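Local coordinates for protein aminotransferase (Psychrobacter arcticus 273-4, PDB 3IF2) that probably transfers amino groups between amino acids and keto acids, perhaps between valine and pyruvate, using bound pyridoxal 5'-phosphate as its cofactor, at residues Y398-G402 against V403-D407. Sequence-based numbering, arbitrary orientation.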
loop_
_atom_site.group_PDB
_atom_site.type_symbol
_atom_site.label_atom_id
_atom_site.label_comp_id
_atom_site.label_asym_id
_atom_site.label_seq_id
_atom_site.Cartn_x
_atom_site.Cartn_y
_atom_site.Cartn_z
ATOM N N TYR A 398 10.485 -22.848 5.274
ATOM C CA TYR A 398 9.897 -21.504 5.421
ATOM C C TYR A 398 8.368 -21.439 5.307
ATOM O O TYR A 398 7.798 -20.352 5.458
ATOM C CB TYR A 398 10.540 -20.526 4.417
ATOM C CG TYR A 398 12.047 -20.471 4.534
ATOM C CD1 TYR A 398 12.662 -20.110 5.753
ATOM C CD2 TYR A 398 12.876 -20.790 3.441
ATOM C CE1 TYR A 398 14.077 -20.073 5.886
ATOM C CE2 TYR A 398 14.299 -20.744 3.559
ATOM C CZ TYR A 398 14.884 -20.386 4.787
ATOM O OH TYR A 398 16.251 -20.338 4.913
ATOM N N PHE A 399 7.707 -22.578 5.089
ATOM C CA PHE A 399 6.252 -22.629 4.904
ATOM C C PHE A 399 5.488 -23.171 6.111
ATOM O O PHE A 399 4.380 -23.668 5.962
ATOM C CB PHE A 399 5.907 -23.433 3.626
ATOM C CG PHE A 399 6.390 -22.807 2.356
ATOM C CD1 PHE A 399 5.593 -21.911 1.658
ATOM C CD2 PHE A 399 7.626 -23.134 1.843
ATOM C CE1 PHE A 399 6.030 -21.323 0.453
ATOM C CE2 PHE A 399 8.081 -22.573 0.650
ATOM C CZ PHE A 399 7.278 -21.650 -0.054
ATOM N N PHE A 400 6.046 -23.026 7.307
ATOM C CA PHE A 400 5.407 -23.469 8.543
ATOM C C PHE A 400 5.471 -22.295 9.526
ATOM O O PHE A 400 6.330 -22.280 10.401
ATOM C CB PHE A 400 6.128 -24.712 9.084
ATOM C CG PHE A 400 6.061 -25.920 8.175
ATOM C CD1 PHE A 400 7.020 -26.122 7.183
ATOM C CD2 PHE A 400 5.054 -26.862 8.326
ATOM C CE1 PHE A 400 6.971 -27.260 6.337
ATOM C CE2 PHE A 400 4.995 -28.000 7.504
ATOM C CZ PHE A 400 5.954 -28.196 6.501
ATOM N N PRO A 401 4.603 -21.271 9.336
ATOM C CA PRO A 401 4.590 -20.117 10.225
ATOM C C PRO A 401 4.202 -20.491 11.647
ATOM O O PRO A 401 3.233 -21.228 11.849
ATOM C CB PRO A 401 3.513 -19.203 9.614
ATOM C CG PRO A 401 3.406 -19.606 8.262
ATOM C CD PRO A 401 3.655 -21.065 8.226
ATOM N N GLY A 402 4.975 -19.989 12.607
ATOM C CA GLY A 402 4.750 -20.259 14.015
ATOM C C GLY A 402 5.110 -21.660 14.512
ATOM O O GLY A 402 4.797 -21.974 15.659
ATOM N N VAL A 403 5.746 -22.492 13.683
ATOM C CA VAL A 403 6.153 -23.831 14.065
ATOM C C VAL A 403 7.675 -23.856 14.177
ATOM O O VAL A 403 8.369 -23.363 13.296
ATOM C CB VAL A 403 5.714 -24.887 13.013
ATOM C CG1 VAL A 403 6.201 -26.292 13.394
ATOM C CG2 VAL A 403 4.214 -24.886 12.843
ATOM N N ASP A 404 8.178 -24.449 15.260
ATOM C CA ASP A 404 9.613 -24.655 15.455
ATOM C C ASP A 404 9.994 -25.828 14.538
ATOM O O ASP A 404 9.738 -26.991 14.857
ATOM C CB ASP A 404 9.923 -24.959 16.915
ATOM C CG ASP A 404 11.411 -25.142 17.189
ATOM O OD1 ASP A 404 12.236 -25.195 16.251
ATOM O OD2 ASP A 404 11.756 -25.250 18.390
ATOM N N VAL A 405 10.594 -25.493 13.401
ATOM C CA VAL A 405 11.008 -26.472 12.402
ATOM C C VAL A 405 12.409 -27.051 12.630
ATOM O O VAL A 405 12.837 -27.871 11.820
ATOM C CB VAL A 405 10.935 -25.879 10.952
ATOM C CG1 VAL A 405 9.532 -25.352 10.673
ATOM C CG2 VAL A 405 12.011 -24.796 10.717
ATOM N N SER A 406 13.113 -26.667 13.701
ATOM C CA SER A 406 14.490 -27.150 13.923
ATOM C C SER A 406 14.633 -28.669 14.025
ATOM O O SER A 406 15.654 -29.194 13.574
ATOM C CB SER A 406 15.171 -26.463 15.120
ATOM O OG SER A 406 14.380 -26.551 16.274
ATOM N N ASP A 407 13.623 -29.357 14.585
ATOM C CA ASP A 407 13.611 -30.842 14.660
ATOM C C ASP A 407 12.294 -31.410 14.083
ATOM O O ASP A 407 11.640 -32.250 14.690
ATOM C CB ASP A 407 13.884 -31.326 16.104
ATOM C CG ASP A 407 14.110 -32.840 16.204
ATOM O OD1 ASP A 407 14.648 -33.455 15.267
ATOM O OD2 ASP A 407 13.735 -33.421 17.232
HETATM O O HOH W 1 8.647 -21.507 11.388
#
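F400 and V403 close a type II beta turn, with P401 and G402 at its two corners. The polypeptide, which forms no regular helix or strand here, turns back at P401 and passes G402 at a positive phi of 73°, a value glycine takes easily. The closing hydrogen bond, from V403 N to F400 O, is long and weak at 3.3 Å. A water bridges the two carbonyls across the turn, donating to F400 O at 2.6 Å and to V403 O, so that F400 O accepts from both the amide and the water.

Apolar contact between the turn and the residues that follow centres on the CB of F400. It lies 4.0 Å from V403 CB and 3.8 Å from V405 CG1, a methyl that also comes up obliquely to the phenyl ring. With CG opposite the carbonyl carbon (chi1 -63°), the ring leads off from the turn and meets Y408 edge-to-face. V403 holds CG1 trans to its own N (chi1 178°), which leaves V403 CG2 3.7 Å from G402 C.

Directly after the beta turn, D404 to S406 form an Asx turn around V405. D404 OD1 accepts S406 N at 3.1 Å and also S406 OG, both reaching it from one face of the carboxylate but on its anti and syn sides respectively; two donors thus share one carboxylate oxygen, which probably limits the rotation of the group.

The arrangement is a proline-glycine type II turn followed by an Asx turn, within the loop that joins strands 394-395 and 414-418 of this class I and II aminotransferase. P401 packs on F168 of strand 168-170, and its side chain lies about 11 Å from the bound pyridoxal 5'-phosphate, near the active site but not touching the cofactor.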